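Amidohydrolase (Pseudomonas aeruginosa, PDB 2I5G) probably acts as a metal-dependent dipeptidase, cleaving dipeptides on a TIM-barrel scaffold of the membrane dipeptidase (M19) family. Local coordinates at residues A[27-32]-A[285-290]; A[94-99]-A[122-127]; A[181-186]-A[233-238]. The protein carries 2 engineered substitutions. One frame throughout, in Å; residues are numbered along the deposited sequence.

Interaction 1. Residues A[27-32]-A[285-290]; sequences EDMRKG and RTVGEF
Gly32, just past the last turn of helix 23-31, meets Gly288 in the short 3-10 turn 287-289, their CA atoms 4.0 Å apart, so the two backbones approach with no side chain between them. Asp28, one turn back in the helix, makes the main polar link. Its CG stands anti to the backbone N (chi1 -154°), and OD2 accepts the Gly288 N-H at 2.8 Å. The bond is fairly straight, 155° at the hydrogen, but the donor comes from well above the carboxylate plane. Gln252 backs this pair, its NE2 giving a second bond to Asp28 OD2 while its OE1 accepts from Val287 N. On the outer side Lys31 runs out extended and bends only at its last torsion to bring NZ within 3.2 Å of Gly288 O, above the carbonyl plane. Beneath, Val287 CG1 lies 3.9 Å from Met29 CA and 4.3 Å from Met29 CG; the selenomethionine chain itself turns on toward Ile17 of strand 13-17. Gly32 O touches Phe290 CB and is hydrogen-bonded by His7. Helix 23-31 follows the first strand, 13-17, and the 285-290 loop comes after the last, 244-246. The contact joins these two regions, consistent with the seam where a TIM barrel closes on itself.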
loop_
_atom_site.group_PDB
_atom_site.type_symbol
_atom_site.label_atom_id
_atom_site.label_comp_id
_atom_site.label_asym_id
_atom_site.label_seq_id
_atom_site.Cartn_x
_atom_site.Cartn_y
_atom_site.Cartn_z
ATOM N N GLU A 27 -1.900 -30.839 20.705
ATOM C CA GLU A 27 -2.195 -32.248 20.922
ATOM C C GLU A 27 -3.047 -32.854 19.804
ATOM O O GLU A 27 -2.919 -34.037 19.485
ATOM C CB GLU A 27 -2.886 -32.417 22.275
ATOM C CG GLU A 27 -2.028 -31.946 23.433
ATOM C CD GLU A 27 -2.784 -31.899 24.744
ATOM O OE1 GLU A 27 -2.174 -31.544 25.779
ATOM O OE2 GLU A 27 -3.992 -32.214 24.737
ATOM N N ASP A 28 -3.907 -32.039 19.207
ATOM C CA ASP A 28 -4.773 -32.505 18.129
ATOM C C ASP A 28 -3.928 -32.665 16.865
ATOM O O ASP A 28 -4.267 -33.436 15.962
ATOM C CB ASP A 28 -5.921 -31.508 17.909
ATOM C CG ASP A 28 -7.159 -32.158 17.299
ATOM O OD1 ASP A 28 -7.531 -33.267 17.742
ATOM O OD2 ASP A 28 -7.773 -31.556 16.389
HETATM N N MSE A 29 -2.819 -31.935 16.807
HETATM C CA MSE A 29 -1.920 -32.034 15.670
HETATM C C MSE A 29 -1.222 -33.378 15.806
HETATM O O MSE A 29 -0.972 -34.078 14.820
HETATM C CB MSE A 29 -0.883 -30.909 15.695
HETATM C CG MSE A 29 -1.479 -29.521 15.661
HETATM SE SE MSE A 29 -0.144 -28.151 15.442
HETATM C CE MSE A 29 -0.949 -27.143 13.996
ATOM N N ARG A 30 -0.914 -33.734 17.045
ATOM C CA ARG A 30 -0.260 -34.996 17.327
ATOM C C ARG A 30 -1.231 -36.144 17.054
ATOM O O ARG A 30 -0.858 -37.145 16.435
ATOM C CB ARG A 30 0.218 -35.019 18.778
ATOM C CG ARG A 30 1.452 -34.153 19.049
ATOM C CD ARG A 30 2.720 -34.805 18.506
ATOM N NE ARG A 30 2.733 -34.864 17.047
ATOM C CZ ARG A 30 3.199 -35.889 16.340
ATOM N NH1 ARG A 30 3.694 -36.959 16.954
ATOM N NH2 ARG A 30 3.173 -35.845 15.013
ATOM N N LYS A 31 -2.477 -35.995 17.499
ATOM C CA LYS A 31 -3.485 -37.028 17.275
ATOM C C LYS A 31 -3.663 -37.333 15.788
ATOM O O LYS A 31 -3.988 -38.458 15.414
ATOM C CB LYS A 31 -4.834 -36.604 17.860
ATOM C CG LYS A 31 -5.975 -37.568 17.545
ATOM C CD LYS A 31 -7.244 -37.173 18.285
ATOM C CE LYS A 31 -8.416 -38.109 17.984
ATOM N NZ LYS A 31 -8.920 -37.989 16.581
ATOM N N GLY A 32 -3.457 -36.330 14.943
ATOM C CA GLY A 32 -3.610 -36.534 13.516
ATOM C C GLY A 32 -2.323 -36.944 12.826
ATOM O O GLY A 32 -2.294 -37.098 11.603
ATOM N N ARG A 285 -13.364 -32.578 10.208
ATOM C CA ARG A 285 -13.746 -31.328 10.858
ATOM C C ARG A 285 -12.671 -30.809 11.820
ATOM O O ARG A 285 -12.660 -29.628 12.166
ATOM C CB ARG A 285 -15.055 -31.524 11.630
ATOM C CG ARG A 285 -16.259 -31.829 10.773
ATOM C CD ARG A 285 -17.025 -30.561 10.435
ATOM N NE ARG A 285 -18.241 -30.832 9.664
ATOM C CZ ARG A 285 -19.264 -31.572 10.090
ATOM N NH1 ARG A 285 -19.234 -32.136 11.289
ATOM N NH2 ARG A 285 -20.333 -31.735 9.320
ATOM N N THR A 286 -11.786 -31.690 12.269
ATOM C CA THR A 286 -10.715 -31.293 13.178
ATOM C C THR A 286 -9.360 -31.818 12.706
ATOM O O THR A 286 -9.273 -32.827 12.001
ATOM C CB THR A 286 -10.954 -31.811 14.614
ATOM O OG1 THR A 286 -11.044 -33.239 14.601
ATOM C CG2 THR A 286 -12.226 -31.229 15.190
ATOM N N VAL A 287 -8.304 -31.121 13.102
ATOM C CA VAL A 287 -6.956 -31.504 12.725
ATOM C C VAL A 287 -6.700 -32.961 13.088
ATOM O O VAL A 287 -6.131 -33.716 12.299
ATOM C CB VAL A 287 -5.922 -30.607 13.433
ATOM C CG1 VAL A 287 -4.515 -30.975 12.988
ATOM C CG2 VAL A 287 -6.212 -29.147 13.119
ATOM N N GLY A 288 -7.136 -33.355 14.279
ATOM C CA GLY A 288 -6.936 -34.722 14.728
ATOM C C GLY A 288 -7.507 -35.795 13.815
ATOM O O GLY A 288 -7.289 -36.990 14.039
ATOM N N GLU A 289 -8.232 -35.378 12.782
ATOM C CA GLU A 289 -8.830 -36.324 11.845
ATOM C C GLU A 289 -8.075 -36.430 10.528
ATOM O O GLU A 289 -8.518 -37.131 9.616
ATOM C CB GLU A 289 -10.276 -35.938 11.550
ATOM C CG GLU A 289 -11.244 -36.203 12.676
ATOM C CD GLU A 289 -12.661 -35.853 12.285
ATOM O OE1 GLU A 289 -12.976 -34.647 12.239
ATOM O OE2 GLU A 289 -13.455 -36.783 12.009
ATOM N N PHE A 290 -6.941 -35.735 10.433
ATOM C CA PHE A 290 -6.123 -35.740 9.219
ATOM C C PHE A 290 -6.011 -37.125 8.566
ATOM O O PHE A 290 -6.182 -37.262 7.352
ATOM C CB PHE A 290 -4.723 -35.202 9.532
ATOM C CG PHE A 290 -4.330 -34.009 8.709
ATOM C CD1 PHE A 290 -4.022 -34.146 7.360
ATOM C CD2 PHE A 290 -4.291 -32.737 9.279
ATOM C CE1 PHE A 290 -3.682 -33.035 6.590
ATOM C CE2 PHE A 290 -3.954 -31.622 8.519
ATOM C CZ PHE A 290 -3.649 -31.771 7.171
#

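Interaction 2. Residues A[94-99]-A[122-127]; sequences NAHAFE and TQNLVG
The Asn124 amide faces both the Asn94 amide and the His96 side chain, stacked squarely on neither. The two amide planes are turned 45° apart and their side chains slide past each other in opposite directions, with Asn94 OD1 3.5 Å from Asn124 CG. The His96 imidazole is inclined 31° to the Asn124 amide and meets it obliquely, and His96 CB also packs against the amide end of Asn124. Asn94 OD1 is already engaged within its own loop: it accepts from His96 N at 2.9 Å from above its carbonyl plane, an Asx turn that leads into the 3-10 segment 96-98. Asn94 ND2 is bound by Val43 O. Apolar groups fill in beside the amides. Ala95 CB faces Val126 CG2 at 4.2 Å, and Leu125 reaches across to set CD1 against the backbone carbonyl of Glu99. Behind them Val126 also packs on Phe140 and Ile144 of helix 139-151. The loops follow the neighbouring parallel strands 86-92 and 113-117, at the C-terminal end of the barrel. Close by is the second subunit: Gln123 NE2 bonds the backbone O of Asn124 of the other chain, an exchange made in both directions, and Leu125 touches Lys266 of that chain. The Asx turn and Val43 thus fix the Asn94 amide against which Asn124 rests, while the reciprocal bonds to the Asn124 backbone tie the same loop to the subunit interface, so that packing within the chain and pairing of the subunits are probably coupled here.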
loop_
_atom_site.group_PDB
_atom_site.type_symbol
_atom_site.label_atom_id
_atom_site.label_comp_id
_atom_site.label_asym_id
_atom_site.label_seq_id
_atom_site.Cartn_x
_atom_site.Cartn_y
_atom_site.Cartn_z
ATOM N N ASN A 94 0.182 -12.077 4.270
ATOM C CA ASN A 94 0.227 -10.724 3.733
ATOM C C ASN A 94 1.663 -10.210 3.751
ATOM O O ASN A 94 2.394 -10.428 4.713
ATOM C CB ASN A 94 -0.651 -9.794 4.570
ATOM C CG ASN A 94 -1.045 -8.532 3.826
ATOM O OD1 ASN A 94 -0.349 -8.088 2.915
ATOM N ND2 ASN A 94 -2.164 -7.940 4.221
ATOM N N ALA A 95 2.064 -9.529 2.684
ATOM C CA ALA A 95 3.406 -8.970 2.603
ATOM C C ALA A 95 3.447 -7.636 3.345
ATOM O O ALA A 95 4.510 -7.038 3.505
ATOM C CB ALA A 95 3.795 -8.762 1.153
ATOM N N HIS A 96 2.282 -7.184 3.804
ATOM C CA HIS A 96 2.166 -5.914 4.508
ATOM C C HIS A 96 3.073 -5.803 5.731
ATOM O O HIS A 96 3.462 -4.696 6.124
ATOM C CB HIS A 96 0.714 -5.666 4.912
ATOM C CG HIS A 96 0.482 -4.309 5.498
ATOM N ND1 HIS A 96 0.767 -3.145 4.814
ATOM C CD2 HIS A 96 0.021 -3.928 6.714
ATOM C CE1 HIS A 96 0.495 -2.107 5.584
ATOM N NE2 HIS A 96 0.041 -2.554 6.743
ATOM N N ALA A 97 3.413 -6.945 6.325
ATOM C CA ALA A 97 4.287 -6.982 7.495
ATOM C C ALA A 97 5.655 -6.383 7.172
ATOM O O ALA A 97 6.352 -5.899 8.068
ATOM C CB ALA A 97 4.449 -8.405 7.970
ATOM N N PHE A 98 6.043 -6.427 5.897
ATOM C CA PHE A 98 7.318 -5.858 5.460
ATOM C C PHE A 98 7.196 -4.340 5.381
ATOM O O PHE A 98 8.200 -3.636 5.238
ATOM C CB PHE A 98 7.708 -6.340 4.060
ATOM C CG PHE A 98 7.874 -7.821 3.933
ATOM C CD1 PHE A 98 8.561 -8.549 4.897
ATOM C CD2 PHE A 98 7.395 -8.482 2.801
ATOM C CE1 PHE A 98 8.773 -9.914 4.732
ATOM C CE2 PHE A 98 7.599 -9.844 2.624
ATOM C CZ PHE A 98 8.289 -10.562 3.588
ATOM N N GLU A 99 5.967 -3.838 5.457
ATOM C CA GLU A 99 5.726 -2.405 5.347
ATOM C C GLU A 99 6.414 -1.870 4.078
ATOM O O GLU A 99 6.160 -2.381 2.981
ATOM C CB GLU A 99 6.210 -1.686 6.613
ATOM C CG GLU A 99 5.317 -1.988 7.824
ATOM C CD GLU A 99 5.688 -1.216 9.094
ATOM O OE1 GLU A 99 4.966 -1.379 10.105
ATOM O OE2 GLU A 99 6.688 -0.460 9.086
ATOM N N THR A 122 -7.195 -7.325 -0.680
ATOM C CA THR A 122 -7.192 -5.976 -1.238
ATOM C C THR A 122 -5.809 -5.450 -1.629
ATOM O O THR A 122 -4.805 -6.146 -1.485
ATOM C CB THR A 122 -7.836 -4.995 -0.254
ATOM O OG1 THR A 122 -7.293 -5.217 1.050
ATOM C CG2 THR A 122 -9.341 -5.193 -0.212
ATOM N N GLN A 123 -5.759 -4.214 -2.114
ATOM C CA GLN A 123 -4.496 -3.620 -2.544
ATOM C C GLN A 123 -3.443 -3.474 -1.444
ATOM O O GLN A 123 -3.728 -3.027 -0.334
ATOM C CB GLN A 123 -4.748 -2.267 -3.212
ATOM C CG GLN A 123 -3.509 -1.625 -3.806
ATOM C CD GLN A 123 -3.846 -0.490 -4.759
ATOM O OE1 GLN A 123 -4.459 -0.707 -5.806
ATOM N NE2 GLN A 123 -3.451 0.729 -4.398
ATOM N N ASN A 124 -2.218 -3.851 -1.801
ATOM C CA ASN A 124 -1.040 -3.830 -0.931
ATOM C C ASN A 124 -0.101 -2.740 -1.433
ATOM O O ASN A 124 -0.505 -1.858 -2.189
ATOM C CB ASN A 124 -0.314 -5.173 -1.064
ATOM C CG ASN A 124 -0.053 -5.827 0.255
ATOM O OD1 ASN A 124 0.433 -6.958 0.317
ATOM N ND2 ASN A 124 -0.373 -5.122 1.332
ATOM N N LEU A 125 1.153 -2.802 -0.999
ATOM C CA LEU A 125 2.157 -1.872 -1.497
ATOM C C LEU A 125 2.833 -2.646 -2.632
ATOM O O LEU A 125 3.479 -2.054 -3.495
ATOM C CB LEU A 125 3.221 -1.526 -0.441
ATOM C CG LEU A 125 2.917 -0.562 0.705
ATOM C CD1 LEU A 125 4.182 -0.340 1.510
ATOM C CD2 LEU A 125 2.403 0.755 0.169
ATOM N N VAL A 126 2.670 -3.973 -2.630
ATOM C CA VAL A 126 3.294 -4.813 -3.652
ATOM C C VAL A 126 2.373 -5.270 -4.787
ATOM O O VAL A 126 2.801 -5.382 -5.934
ATOM C CB VAL A 126 3.960 -6.057 -3.016
ATOM C CG1 VAL A 126 4.818 -5.627 -1.838
ATOM C CG2 VAL A 126 2.919 -7.060 -2.579
ATOM N N GLY A 127 1.113 -5.529 -4.470
ATOM C CA GLY A 127 0.172 -5.956 -5.487
ATOM C C GLY A 127 -1.241 -5.732 -4.995
ATOM O O GLY A 127 -1.468 -4.879 -4.141
#

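Interaction 3. Residues A[181-186]-A[233-238]; sequences CLPSGL and EYVMNI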
loop_
_atom_site.group_PDB
_atom_site.type_symbol
_atom_site.label_atom_id
_atom_site.label_comp_id
_atom_site.label_asym_id
_atom_site.label_seq_id
_atom_site.Cartn_x
_atom_site.Cartn_y
_atom_site.Cartn_z
ATOM N N CYS A 181 -6.147 -23.245 -1.943
ATOM C CA CYS A 181 -7.174 -22.764 -2.861
ATOM C C CYS A 181 -7.993 -23.910 -3.444
ATOM O O CYS A 181 -7.699 -25.081 -3.224
ATOM C CB CYS A 181 -6.535 -21.983 -4.000
ATOM S SG CYS A 181 -5.543 -23.039 -5.056
ATOM N N LEU A 182 -9.028 -23.558 -4.191
ATOM C CA LEU A 182 -9.897 -24.542 -4.804
ATOM C C LEU A 182 -10.187 -24.166 -6.245
ATOM O O LEU A 182 -10.127 -22.995 -6.612
ATOM C CB LEU A 182 -11.195 -24.651 -4.012
ATOM C CG LEU A 182 -11.060 -25.430 -2.706
ATOM C CD1 LEU A 182 -12.361 -25.363 -1.912
ATOM C CD2 LEU A 182 -10.698 -26.871 -3.035
ATOM N N PRO A 183 -10.518 -25.161 -7.083
ATOM C CA PRO A 183 -10.817 -24.948 -8.502
ATOM C C PRO A 183 -12.137 -24.233 -8.754
ATOM O O PRO A 183 -13.176 -24.628 -8.227
ATOM C CB PRO A 183 -10.819 -26.363 -9.051
ATOM C CG PRO A 183 -11.447 -27.119 -7.934
ATOM C CD PRO A 183 -10.726 -26.576 -6.720
ATOM N N SER A 184 -12.095 -23.179 -9.563
ATOM C CA SER A 184 -13.308 -22.443 -9.887
ATOM C C SER A 184 -14.118 -23.244 -10.909
ATOM O O SER A 184 -15.232 -22.873 -11.273
ATOM C CB SER A 184 -12.958 -21.061 -10.438
ATOM O OG SER A 184 -12.070 -21.170 -11.528
ATOM N N GLY A 185 -13.540 -24.354 -11.363
ATOM C CA GLY A 185 -14.218 -25.216 -12.311
ATOM C C GLY A 185 -15.251 -26.055 -11.581
ATOM O O GLY A 185 -15.952 -26.867 -12.181
ATOM N N LEU A 186 -15.337 -25.859 -10.268
ATOM C CA LEU A 186 -16.303 -26.578 -9.444
ATOM C C LEU A 186 -17.197 -25.578 -8.710
ATOM O O LEU A 186 -18.358 -25.864 -8.433
ATOM C CB LEU A 186 -15.580 -27.467 -8.433
ATOM C CG LEU A 186 -14.670 -28.541 -9.020
ATOM C CD1 LEU A 186 -13.985 -29.304 -7.898
ATOM C CD2 LEU A 186 -15.487 -29.484 -9.890
ATOM N N GLU A 233 -8.478 -34.330 -6.708
ATOM C CA GLU A 233 -8.227 -35.119 -7.904
ATOM C C GLU A 233 -8.418 -34.253 -9.151
ATOM O O GLU A 233 -7.714 -34.426 -10.146
ATOM C CB GLU A 233 -9.152 -36.336 -7.915
ATOM C CG GLU A 233 -8.962 -37.207 -6.674
ATOM C CD GLU A 233 -10.041 -38.272 -6.489
ATOM O OE1 GLU A 233 -11.241 -37.954 -6.641
ATOM O OE2 GLU A 233 -9.684 -39.428 -6.169
ATOM N N TYR A 234 -9.357 -33.311 -9.082
ATOM C CA TYR A 234 -9.624 -32.407 -10.195
ATOM C C TYR A 234 -8.365 -31.593 -10.448
ATOM O O TYR A 234 -7.934 -31.437 -11.587
ATOM C CB TYR A 234 -10.779 -31.457 -9.849
ATOM C CG TYR A 234 -11.131 -30.444 -10.923
ATOM C CD1 TYR A 234 -12.052 -30.741 -11.923
ATOM C CD2 TYR A 234 -10.540 -29.183 -10.936
ATOM C CE1 TYR A 234 -12.381 -29.802 -12.916
ATOM C CE2 TYR A 234 -10.859 -28.239 -11.919
ATOM C CZ TYR A 234 -11.782 -28.553 -12.907
ATOM O OH TYR A 234 -12.106 -27.609 -13.867
ATOM N N VAL A 235 -7.772 -31.082 -9.371
ATOM C CA VAL A 235 -6.567 -30.265 -9.470
ATOM C C VAL A 235 -5.378 -31.075 -9.944
ATOM O O VAL A 235 -4.597 -30.613 -10.772
ATOM C CB VAL A 235 -6.207 -29.597 -8.103
ATOM C CG1 VAL A 235 -4.841 -28.921 -8.186
ATOM C CG2 VAL A 235 -7.261 -28.568 -7.729
HETATM N N MSE A 236 -5.234 -32.283 -9.417
HETATM C CA MSE A 236 -4.120 -33.127 -9.815
HETATM C C MSE A 236 -4.238 -33.506 -11.286
HETATM O O MSE A 236 -3.251 -33.871 -11.923
HETATM C CB MSE A 236 -4.068 -34.388 -8.958
HETATM C CG MSE A 236 -2.862 -35.256 -9.259
HETATM SE SE MSE A 236 -2.666 -36.738 -8.048
HETATM C CE MSE A 236 -3.866 -37.972 -8.932
ATOM N N ASN A 237 -5.450 -33.416 -11.823
ATOM C CA ASN A 237 -5.680 -33.739 -13.225
ATOM C C ASN A 237 -5.060 -32.684 -14.145
ATOM O O ASN A 237 -4.770 -32.961 -15.310
ATOM C CB ASN A 237 -7.181 -33.848 -13.498
ATOM C CG ASN A 237 -7.503 -33.954 -14.983
ATOM O OD1 ASN A 237 -7.051 -34.871 -15.668
ATOM N ND2 ASN A 237 -8.294 -33.009 -15.485
ATOM N N ILE A 238 -4.859 -31.476 -13.617
ATOM C CA ILE A 238 -4.277 -30.374 -14.386
ATOM C C ILE A 238 -2.825 -30.136 -13.988
ATOM O O ILE A 238 -1.937 -30.030 -14.834
ATOM C CB ILE A 238 -5.056 -29.062 -14.138
ATOM C CG1 ILE A 238 -6.519 -29.247 -14.532
ATOM C CG2 ILE A 238 -4.433 -27.914 -14.924
ATOM C CD1 ILE A 238 -7.407 -28.110 -14.091
HETATM O O HOH W 1 -15.332 -27.360 -14.760
#
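Pro183, just beyond strand 177-181, is the first residue to meet segment 233-238; Leu182 before it touches Ala231 of the same helix, 225-239. Pro183 CB lies 3.4 Å from CD2 of the Tyr234 ring, approaching obliquely, with CG beside it at 3.8 Å. The other end of the pyrrolidine, CD, touches Val235 CG2 at 4.1 Å, the two side chains crossing at about a right angle. Val235 also packs on Val208 and Val210 of strand 207-210. Here the TIM-barrel layout is plain: the loop leaves one parallel strand and folds against the helix that connects the next two, 207-210 and 244-246, in a beta-alpha-beta crossover. After Ser184 the chain turns, Leu186 N bonding back to Pro183 O, and this brings Gly185 CA within 3.6 Å of Tyr234 OH. Tyr234 CG stands anti to its backbone N (chi1 179°), and the ring projects from the helix toward the loop. A water gives a hydrogen bond to Gly185 O at 2.7 Å and a weak one to Tyr234 OH, whose stronger partner is Asp195 OD1 at the start of helix 195-203. Leu186 then lays CD2 over one face of the Tyr234 ring, 4.1 Å above its plane and offset toward CD1, while also resting on Ala231.

Overall arrangement
All three contacts lie 16 to 17 Å from the centre of the chain, yet they hold different elements of one barrel. Interaction 1 ties the helix after the first strand to the region after the last, probably across the barrel's seam, and interactions 2 and 3 are nested within the loop it closes; interactions 1 and 2 fall on opposite sides of the chain's centre. Interaction 2 joins two loops after neighbouring strands, whereas interaction 3 sets a loop against a helix. The first two are mostly buried, the third partly. Interaction 1 relies on direct hydrogen bonds to a turn's backbone, interaction 2 on amides beside the subunit interface, and interaction 3 on apolar contacts round a tyrosine, with a water bridging Gly185 and, weakly, the tyrosine hydroxyl.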